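PDB 1JMX: amine Dehydrogenase from Pseudomonas putida, which probably oxidises primary amines to aldehydes and passes the electrons on through heme c, this chain being its beta-propeller subunit. Local coordinates for residues F43-A48 and Y58-H63; A194-Y199 and L213-R218; L274-K279 and A290-H295. All blocks are in the same frame, centred on the assembly; numbering follows the deposited sequence.

From the N terminus, the three contacts follow one another in series, neither nesting nor crossing. Contact 1 closes the turn between strands 47-50 and 56-61, the first two strands of the second antiparallel sheet in a seven-bladed beta-propeller. Contact 2 closes the long loop after strand 178-182, bringing residues 194-199 alongside strand 209-218 in the fifth blade. Contact 3 joins the last two strands of the sixth blade, so it lies toward the outside of the disc. No two contacts touch. Contacts 1 and 2 lie on opposite sides of the chain's centre, their own centres about 26 Å apart, whereas contacts 2 and 3 lie in consecutive blades with centres about 21 Å apart.

Contact 1 (F43-A48 and Y58-H63); sequences FGPGTA and YVLNNH
The carbonyl oxygen of Thr47 is gripped twice from residues 58-63. The N-H of Leu60 reaches it in its carbonyl plane, with N to O 3.0 Å and a nearly straight 163° at the hydrogen, and the CA-H of Val59 adds a weaker C-H...O contact. One residue earlier, Gly46 N donates to Leu60 O at 2.9 Å, nearly along the C=O axis. Gly46 and Thr47 therefore share Leu60 as their partner.

Beyond this, the side chain of Asn61 takes over from the backbone. Its chi1 of -131° lies away from a staggered position and carries OD1 to 2.8 Å from Gly44 N. The donor stands above the amide carbonyl plane and the bond is bent, while ND2 is held by Asn21. An alanine at Asn61 would remove both amide bonds and would probably leave the turn at Gly44 less firmly fixed. Phe43, with CG anti to its backbone N, sets its ring at 81° to this amide and brings one face over Gly46 N.

The glycines suit their places because both have backbone angles at which a CB would press on the preceding carbonyl oxygen; at Gly46 it would also run into the Phe43 ring. A cis peptide before Pro45 turns the chain between them, and Pro45 CG meets Leu60 CD1 at 3.8 Å. On the other face of the sheet, Ala48 CB packs against Val59 CG2 at 3.7 Å, a small methyl suited to the close approach of this non-hydrogen-bonded pair. Gly46, Thr47 and Leu60 form a G1 beta bulge, here where the chain enters the innermost strand of a beta-propeller blade.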
loop_
_atom_site.group_PDB
_atom_site.type_symbol
_atom_site.label_atom_id
_atom_site.label_comp_id
_atom_site.label_asym_id
_atom_site.label_seq_id
_atom_site.Cartn_x
_atom_site.Cartn_y
_atom_site.Cartn_z
ATOM N N PHE B 43 2.850 13.931 -19.654
ATOM C CA PHE B 43 1.671 13.064 -19.740
ATOM C C PHE B 43 1.032 12.822 -18.376
ATOM O O PHE B 43 1.717 12.802 -17.357
ATOM C CB PHE B 43 2.071 11.718 -20.359
ATOM C CG PHE B 43 0.911 10.782 -20.624
ATOM C CD1 PHE B 43 0.242 10.813 -21.846
ATOM C CD2 PHE B 43 0.514 9.848 -19.668
ATOM C CE1 PHE B 43 -0.797 9.932 -22.115
ATOM C CE2 PHE B 43 -0.521 8.965 -19.927
ATOM C CZ PHE B 43 -1.180 9.006 -21.159
ATOM N N GLY B 44 -0.279 12.603 -18.375
ATOM C CA GLY B 44 -0.993 12.346 -17.140
ATOM C C GLY B 44 -2.175 13.265 -16.934
ATOM O O GLY B 44 -1.983 14.445 -16.665
ATOM N N PRO B 45 -3.415 12.762 -17.059
ATOM C CA PRO B 45 -3.765 11.375 -17.387
ATOM C C PRO B 45 -3.758 11.084 -18.885
ATOM O O PRO B 45 -3.742 9.930 -19.302
ATOM C CB PRO B 45 -5.171 11.251 -16.820
ATOM C CG PRO B 45 -5.745 12.607 -17.065
ATOM C CD PRO B 45 -4.614 13.522 -16.655
ATOM N N GLY B 46 -3.755 12.141 -19.686
ATOM C CA GLY B 46 -3.768 11.982 -21.125
ATOM C C GLY B 46 -5.171 11.725 -21.643
ATOM O O GLY B 46 -5.344 11.336 -22.784
ATOM N N THR B 47 -6.171 11.956 -20.809
ATOM C CA THR B 47 -7.560 11.739 -21.185
ATOM C C THR B 47 -8.000 12.728 -22.260
ATOM O O THR B 47 -7.949 13.943 -22.048
ATOM C CB THR B 47 -8.478 11.872 -19.959
ATOM O OG1 THR B 47 -8.089 10.910 -18.975
ATOM C CG2 THR B 47 -9.938 11.639 -20.340
ATOM N N ALA B 48 -8.461 12.204 -23.397
ATOM C CA ALA B 48 -8.891 13.048 -24.509
ATOM C C ALA B 48 -10.340 12.879 -24.944
ATOM O O ALA B 48 -10.962 11.834 -24.729
ATOM C CB ALA B 48 -7.974 12.844 -25.712
ATOM N N TYR B 58 -9.237 17.637 -27.252
ATOM C CA TYR B 58 -8.912 18.345 -26.020
ATOM C C TYR B 58 -8.440 17.299 -25.019
ATOM O O TYR B 58 -9.121 16.300 -24.795
ATOM C CB TYR B 58 -10.106 19.153 -25.506
ATOM C CG TYR B 58 -10.361 20.394 -26.338
ATOM C CD1 TYR B 58 -11.229 20.358 -27.431
ATOM C CD2 TYR B 58 -9.709 21.593 -26.051
ATOM C CE1 TYR B 58 -11.439 21.481 -28.211
ATOM C CE2 TYR B 58 -9.912 22.721 -26.829
ATOM C CZ TYR B 58 -10.781 22.661 -27.910
ATOM O OH TYR B 58 -10.991 23.780 -28.687
ATOM N N VAL B 59 -7.253 17.530 -24.455
ATOM C CA VAL B 59 -6.604 16.595 -23.533
ATOM C C VAL B 59 -6.222 17.133 -22.152
ATOM O O VAL B 59 -5.567 18.171 -22.036
ATOM C CB VAL B 59 -5.302 16.027 -24.188
ATOM C CG1 VAL B 59 -4.741 14.864 -23.378
ATOM C CG2 VAL B 59 -5.567 15.598 -25.626
ATOM N N LEU B 60 -6.631 16.410 -21.109
ATOM C CA LEU B 60 -6.291 16.753 -19.727
ATOM C C LEU B 60 -4.932 16.085 -19.572
ATOM O O LEU B 60 -4.831 14.860 -19.629
ATOM C CB LEU B 60 -7.276 16.115 -18.745
ATOM C CG LEU B 60 -7.586 16.781 -17.399
ATOM C CD1 LEU B 60 -7.868 15.691 -16.376
ATOM C CD2 LEU B 60 -6.471 17.685 -16.920
ATOM N N ASN B 61 -3.892 16.892 -19.424
ATOM C CA ASN B 61 -2.541 16.375 -19.312
ATOM C C ASN B 61 -1.729 17.130 -18.268
ATOM O O ASN B 61 -2.281 17.839 -17.429
ATOM C CB ASN B 61 -1.852 16.483 -20.674
ATOM C CG ASN B 61 -1.175 15.193 -21.095
ATOM O OD1 ASN B 61 -1.323 14.151 -20.453
ATOM N ND2 ASN B 61 -0.431 15.260 -22.183
ATOM N N ASN B 62 -0.414 16.938 -18.322
ATOM C CA ASN B 62 0.532 17.586 -17.418
ATOM C C ASN B 62 0.198 17.372 -15.948
ATOM O O ASN B 62 0.129 18.320 -15.160
ATOM C CB ASN B 62 0.632 19.077 -17.730
ATOM C CG ASN B 62 1.983 19.650 -17.387
ATOM O OD1 ASN B 62 3.008 18.998 -17.575
ATOM N ND2 ASN B 62 1.999 20.870 -16.882
ATOM N N HIS B 63 -0.033 16.110 -15.600
ATOM C CA HIS B 63 -0.352 15.707 -14.238
ATOM C C HIS B 63 -1.637 16.306 -13.681
ATOM O O HIS B 63 -1.653 16.859 -12.578
ATOM C CB HIS B 63 0.839 15.982 -13.312
ATOM C CG HIS B 63 2.119 15.377 -13.793
ATOM N ND1 HIS B 63 2.359 14.021 -13.762
ATOM C CD2 HIS B 63 3.209 15.935 -14.368
ATOM C CE1 HIS B 63 3.537 13.769 -14.301
ATOM N NE2 HIS B 63 4.073 14.914 -14.677
#

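Contact 2 (A194-Y199 and L213-R218); sequences APDVLY and LYTIAR
Residues 194-199 run antiparallel to strand 209-218, their end-to-end directions 159° apart, yet a single bridge pairs them. Asp196 and Thr215 form a hydrogen-bonded pair in which both bonds lie in the plane of the accepting carbonyl: Asp196 N to Thr215 O is 2.9 Å, and the return bond from Thr215 N to Asp196 O is longer at 3.2 Å. Each carbonyl also receives a C-H contact, Thr215 O from Pro195 CA and Asp196 O from Tyr214 CA. Where the next direct pairing would fall, water 2 steps in instead, accepting from Leu198 N at 2.9 Å and donating to Leu213 O. The backbones thus part without losing polar contact.

On one face, Tyr214 takes the crowded chi1 of 65°, its CG between the backbone N and carbonyl carbon. The ring's CD1 consequently lies 3.8 Å from Pro195 CB, while Tyr214 CB rests on Val197 CG2. Proline suits its place, since its position does not call for an N-H toward the partner strand, and the branched valine can send its other methyl, CG1, to Leu213 O at 3.6 Å. Tyr214 OH reaches on to Glu249.

The opposite face is more polar. Asp196 CB approaches Thr215 OG1, but its carboxylate leads away to a salt bridge with Arg140 of another subunit, the amine dehydrogenase chain, so this edge belongs partly to the subunit interface. At the far end, Tyr199 CE1 comes obliquely to 3.4 Å from Leu213 N, and its hydroxyl is held by His203. By pairing with strand 209-218, which is followed by strands 230-239 and 245-250, this irregular segment probably takes the place of the innermost strand, completing the four-stranded, W-shaped pattern of a propeller blade.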
loop_
_atom_site.group_PDB
_atom_site.type_symbol
_atom_site.label_atom_id
_atom_site.label_comp_id
_atom_site.label_asym_id
_atom_site.label_seq_id
_atom_site.Cartn_x
_atom_site.Cartn_y
_atom_site.Cartn_z
ATOM N N ALA B 194 -26.187 1.942 -1.217
ATOM C CA ALA B 194 -25.911 3.047 -2.110
ATOM C C ALA B 194 -24.962 2.457 -3.155
ATOM O O ALA B 194 -24.198 1.539 -2.851
ATOM C CB ALA B 194 -25.228 4.175 -1.343
ATOM N N PRO B 195 -25.048 2.916 -4.416
ATOM C CA PRO B 195 -24.153 2.383 -5.452
ATOM C C PRO B 195 -22.707 2.867 -5.290
ATOM O O PRO B 195 -22.436 3.829 -4.567
ATOM C CB PRO B 195 -24.770 2.926 -6.743
ATOM C CG PRO B 195 -25.387 4.220 -6.308
ATOM C CD PRO B 195 -26.023 3.864 -4.991
ATOM N N ASP B 196 -21.780 2.163 -5.931
ATOM C CA ASP B 196 -20.372 2.530 -5.897
ATOM C C ASP B 196 -19.973 2.797 -7.345
ATOM O O ASP B 196 -20.247 1.993 -8.238
ATOM C CB ASP B 196 -19.514 1.413 -5.283
ATOM C CG ASP B 196 -18.059 1.826 -5.113
ATOM O OD1 ASP B 196 -17.787 2.732 -4.310
ATOM O OD2 ASP B 196 -17.183 1.257 -5.789
ATOM N N VAL B 197 -19.402 3.970 -7.589
ATOM C CA VAL B 197 -19.001 4.327 -8.938
ATOM C C VAL B 197 -17.555 4.805 -8.982
ATOM O O VAL B 197 -17.153 5.710 -8.248
ATOM C CB VAL B 197 -19.903 5.434 -9.551
ATOM C CG1 VAL B 197 -19.691 5.508 -11.049
ATOM C CG2 VAL B 197 -21.359 5.197 -9.229
ATOM N N LEU B 198 -16.788 4.165 -9.853
ATOM C CA LEU B 198 -15.385 4.474 -10.075
ATOM C C LEU B 198 -15.273 4.473 -11.605
ATOM O O LEU B 198 -15.300 3.421 -12.242
ATOM C CB LEU B 198 -14.507 3.383 -9.436
ATOM C CG LEU B 198 -12.976 3.496 -9.472
ATOM C CD1 LEU B 198 -12.414 3.021 -10.818
ATOM C CD2 LEU B 198 -12.560 4.937 -9.159
ATOM N N TYR B 199 -15.186 5.661 -12.192
ATOM C CA TYR B 199 -15.119 5.775 -13.641
ATOM C C TYR B 199 -14.303 6.979 -14.092
ATOM O O TYR B 199 -14.618 8.115 -13.748
ATOM C CB TYR B 199 -16.538 5.868 -14.206
ATOM C CG TYR B 199 -16.791 4.963 -15.382
ATOM C CD1 TYR B 199 -17.025 3.599 -15.197
ATOM C CD2 TYR B 199 -16.799 5.465 -16.681
ATOM C CE1 TYR B 199 -17.256 2.765 -16.272
ATOM C CE2 TYR B 199 -17.033 4.631 -17.767
ATOM C CZ TYR B 199 -17.260 3.285 -17.551
ATOM O OH TYR B 199 -17.497 2.460 -18.618
ATOM N N LEU B 213 -20.524 2.381 -15.341
ATOM C CA LEU B 213 -20.936 1.158 -14.663
ATOM C C LEU B 213 -20.905 1.472 -13.168
ATOM O O LEU B 213 -20.249 2.426 -12.726
ATOM C CB LEU B 213 -19.970 0.001 -14.928
ATOM C CG LEU B 213 -19.742 -0.596 -16.317
ATOM C CD1 LEU B 213 -18.806 -1.774 -16.163
ATOM C CD2 LEU B 213 -21.045 -1.032 -16.950
ATOM N N TYR B 214 -21.647 0.690 -12.402
ATOM C CA TYR B 214 -21.681 0.838 -10.961
ATOM C C TYR B 214 -21.980 -0.523 -10.357
ATOM O O TYR B 214 -22.349 -1.450 -11.076
ATOM C CB TYR B 214 -22.732 1.876 -10.525
ATOM C CG TYR B 214 -24.177 1.522 -10.810
ATOM C CD1 TYR B 214 -24.922 0.759 -9.909
ATOM C CD2 TYR B 214 -24.816 1.986 -11.966
ATOM C CE1 TYR B 214 -26.267 0.469 -10.147
ATOM C CE2 TYR B 214 -26.166 1.698 -12.216
ATOM C CZ TYR B 214 -26.877 0.940 -11.300
ATOM O OH TYR B 214 -28.191 0.657 -11.537
ATOM N N THR B 215 -21.725 -0.669 -9.061
ATOM C CA THR B 215 -22.025 -1.911 -8.365
ATOM C C THR B 215 -22.957 -1.513 -7.241
ATOM O O THR B 215 -22.942 -0.363 -6.795
ATOM C CB THR B 215 -20.770 -2.608 -7.769
ATOM O OG1 THR B 215 -20.147 -1.759 -6.801
ATOM C CG2 THR B 215 -19.771 -2.967 -8.858
ATOM N N ILE B 216 -23.803 -2.437 -6.813
ATOM C CA ILE B 216 -24.734 -2.147 -5.733
ATOM C C ILE B 216 -25.058 -3.437 -4.999
ATOM O O ILE B 216 -25.057 -4.511 -5.596
ATOM C CB ILE B 216 -26.035 -1.470 -6.260
ATOM C CG1 ILE B 216 -26.819 -0.864 -5.094
ATOM C CG2 ILE B 216 -26.886 -2.467 -7.053
ATOM C CD1 ILE B 216 -28.039 -0.085 -5.497
ATOM N N ALA B 217 -25.265 -3.330 -3.692
ATOM C CA ALA B 217 -25.588 -4.489 -2.866
ATOM C C ALA B 217 -27.091 -4.597 -2.663
ATOM O O ALA B 217 -27.738 -3.633 -2.263
ATOM C CB ALA B 217 -24.889 -4.381 -1.517
ATOM N N ARG B 218 -27.659 -5.754 -2.984
ATOM C CA ARG B 218 -29.084 -5.934 -2.789
ATOM C C ARG B 218 -29.243 -6.782 -1.547
ATOM O O ARG B 218 -28.911 -7.966 -1.547
ATOM C CB ARG B 218 -29.746 -6.630 -3.971
ATOM C CG ARG B 218 -31.252 -6.712 -3.779
ATOM C CD ARG B 218 -31.868 -7.965 -4.376
ATOM N NE ARG B 218 -31.747 -8.008 -5.829
ATOM C CZ ARG B 218 -31.117 -8.973 -6.500
ATOM N NH1 ARG B 218 -30.549 -9.992 -5.844
ATOM N NH2 ARG B 218 -31.024 -8.901 -7.830
HETATM O O HOH W 1 -17.935 -0.369 -8.941
HETATM O O HOH W 2 -17.966 1.809 -11.126
#

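Contact 3 (L274-K279 and A290-H295); sequences LNRLAK and AANLDH
Arg276 sends CG anti to its carbonyl carbon (chi1 -79°) and then bends at chi3 (-46°), so its chain reaches across to the neighbouring strand and lays one face of the guanidinium over the methyl of Ala290. The methyl CB of Ala290 sits above the centre of that group, with NH1 only 3.3 Å from it. The small methyl of alanine lets the guanidinium lie close against the strand. Asn292 lies beside the arginine, pointing the same way, and its OD1 comes within 3.7 Å of Arg276 CD. The charge itself is met by Glu255, whose salt bridge to NH2 probably helps keep the guanidinium over the methyl.

Leu277 turns to the other face with CG anti to its backbone N, while Leu293 has CG beside its own N (chi1 -51°). The Leu293 torsion puts its CD2 4.0 Å from Leu277 CB and directs CD1 against Asn275 O, at 3.4 Å. Ala291 CB lies on the same face as Leu277.

Two backbone hydrogen bonds join residues 274-279 to 290-295, both in the plane of the accepting carbonyl. Leu277 N reaches Ala291 O at 3.0 Å, and Ala291 N reaches Leu277 O at 2.8 Å. Further along, where the chains separate, water 3 accepts from Leu293 N and donates to Asn275 O.

This hairpin of strands 276-281 and 286-292 forms the outer half of its propeller blade. Strand 269-274 flanks it on the inner side through Gly272, which pairs with Ala278, and Val273 lies against Leu293. The apolar face formed by Leu277, Ala291 and Leu293 packs on Phe321 of strand 317-322 in the following blade, with Leu311 of strand 309-312 meeting both leucines.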
loop_
_atom_site.group_PDB
_atom_site.type_symbol
_atom_site.label_atom_id
_atom_site.label_comp_id
_atom_site.label_asym_id
_atom_site.label_seq_id
_atom_site.Cartn_x
_atom_site.Cartn_y
_atom_site.Cartn_z
ATOM N N LEU B 274 -11.859 -5.985 -17.992
ATOM C CA LEU B 274 -10.805 -5.826 -16.991
ATOM C C LEU B 274 -9.853 -6.998 -17.215
ATOM O O LEU B 274 -8.937 -6.891 -18.020
ATOM C CB LEU B 274 -11.337 -5.785 -15.552
ATOM C CG LEU B 274 -10.445 -5.144 -14.463
ATOM C CD1 LEU B 274 -9.482 -6.126 -13.852
ATOM C CD2 LEU B 274 -9.688 -3.955 -15.022
ATOM N N ASN B 275 -10.099 -8.128 -16.552
ATOM C CA ASN B 275 -9.260 -9.318 -16.721
ATOM C C ASN B 275 -9.855 -10.245 -17.776
ATOM O O ASN B 275 -9.137 -10.992 -18.433
ATOM C CB ASN B 275 -9.035 -10.029 -15.389
ATOM C CG ASN B 275 -8.037 -9.293 -14.505
ATOM O OD1 ASN B 275 -7.255 -8.474 -14.987
ATOM N ND2 ASN B 275 -8.058 -9.587 -13.208
ATOM N N ARG B 276 -11.174 -10.175 -17.933
ATOM C CA ARG B 276 -11.897 -10.934 -18.949
ATOM C C ARG B 276 -12.796 -9.941 -19.675
ATOM O O ARG B 276 -13.127 -8.887 -19.135
ATOM C CB ARG B 276 -12.795 -12.012 -18.329
ATOM C CG ARG B 276 -12.093 -13.280 -17.890
ATOM C CD ARG B 276 -13.063 -14.458 -17.883
ATOM N NE ARG B 276 -14.331 -14.118 -17.239
ATOM C CZ ARG B 276 -15.380 -14.933 -17.161
ATOM N NH1 ARG B 276 -15.321 -16.152 -17.680
ATOM N NH2 ARG B 276 -16.504 -14.517 -16.595
ATOM N N LEU B 277 -13.166 -10.265 -20.906
ATOM C CA LEU B 277 -14.070 -9.421 -21.671
ATOM C C LEU B 277 -15.391 -10.184 -21.593
ATOM O O LEU B 277 -15.477 -11.308 -22.073
ATOM C CB LEU B 277 -13.608 -9.322 -23.129
ATOM C CG LEU B 277 -13.975 -8.106 -24.002
ATOM C CD1 LEU B 277 -13.791 -8.483 -25.467
ATOM C CD2 LEU B 277 -15.397 -7.640 -23.778
ATOM N N ALA B 278 -16.403 -9.611 -20.954
ATOM C CA ALA B 278 -17.685 -10.294 -20.836
ATOM C C ALA B 278 -18.777 -9.655 -21.683
ATOM O O ALA B 278 -18.836 -8.438 -21.833
ATOM C CB ALA B 278 -18.115 -10.376 -19.389
ATOM N N LYS B 279 -19.663 -10.503 -22.193
ATOM C CA LYS B 279 -20.770 -10.104 -23.050
ATOM C C LYS B 279 -22.046 -10.459 -22.303
ATOM O O LYS B 279 -22.262 -11.621 -21.980
ATOM C CB LYS B 279 -20.679 -10.896 -24.359
ATOM C CG LYS B 279 -21.644 -10.498 -25.433
ATOM C CD LYS B 279 -21.267 -11.197 -26.729
ATOM C CE LYS B 279 -22.300 -10.926 -27.813
ATOM N NZ LYS B 279 -21.900 -11.489 -29.132
ATOM N N ALA B 290 -17.835 -14.943 -22.411
ATOM C CA ALA B 290 -16.671 -14.277 -21.850
ATOM C C ALA B 290 -15.438 -14.761 -22.604
ATOM O O ALA B 290 -15.395 -15.894 -23.085
ATOM C CB ALA B 290 -16.549 -14.587 -20.365
ATOM N N ALA B 291 -14.471 -13.873 -22.777
ATOM C CA ALA B 291 -13.242 -14.216 -23.471
ATOM C C ALA B 291 -12.043 -13.876 -22.592
ATOM O O ALA B 291 -12.068 -12.881 -21.852
ATOM C CB ALA B 291 -13.154 -13.467 -24.799
ATOM N N ASN B 292 -11.022 -14.733 -22.635
ATOM C CA ASN B 292 -9.794 -14.508 -21.871
ATOM C C ASN B 292 -8.898 -13.550 -22.643
ATOM O O ASN B 292 -8.830 -13.606 -23.870
ATOM C CB ASN B 292 -9.060 -15.824 -21.605
ATOM C CG ASN B 292 -9.845 -16.747 -20.705
ATOM O OD1 ASN B 292 -10.548 -16.299 -19.789
ATOM N ND2 ASN B 292 -9.753 -18.042 -20.968
ATOM N N LEU B 293 -8.223 -12.669 -21.915
ATOM C CA LEU B 293 -7.350 -11.666 -22.516
ATOM C C LEU B 293 -5.871 -12.001 -22.374
ATOM O O LEU B 293 -5.484 -12.826 -21.551
ATOM C CB LEU B 293 -7.630 -10.307 -21.870
ATOM C CG LEU B 293 -9.097 -9.881 -21.826
ATOM C CD1 LEU B 293 -9.267 -8.669 -20.960
ATOM C CD2 LEU B 293 -9.583 -9.609 -23.229
ATOM N N ASP B 294 -5.048 -11.346 -23.188
ATOM C CA ASP B 294 -3.602 -11.543 -23.149
ATOM C C ASP B 294 -3.035 -10.874 -21.898
ATOM O O ASP B 294 -1.937 -11.197 -21.455
ATOM C CB ASP B 294 -2.950 -10.953 -24.401
ATOM C CG ASP B 294 -3.270 -11.742 -25.670
ATOM O OD1 ASP B 294 -4.094 -12.688 -25.643
ATOM O OD2 ASP B 294 -2.684 -11.403 -26.718
ATOM N N HIS B 295 -3.789 -9.914 -21.367
ATOM C CA HIS B 295 -3.437 -9.180 -20.155
ATOM C C HIS B 295 -4.613 -8.279 -19.791
ATOM O O HIS B 295 -5.616 -8.241 -20.509
ATOM C CB HIS B 295 -2.134 -8.369 -20.324
ATOM C CG HIS B 295 -2.177 -7.349 -21.423
ATOM N ND1 HIS B 295 -2.769 -6.114 -21.272
ATOM C CD2 HIS B 295 -1.673 -7.370 -22.680
ATOM C CE1 HIS B 295 -2.627 -5.418 -22.383
ATOM N NE2 HIS B 295 -1.967 -6.157 -23.254
HETATM O O HOH W 3 -8.248 -13.518 -19.139
#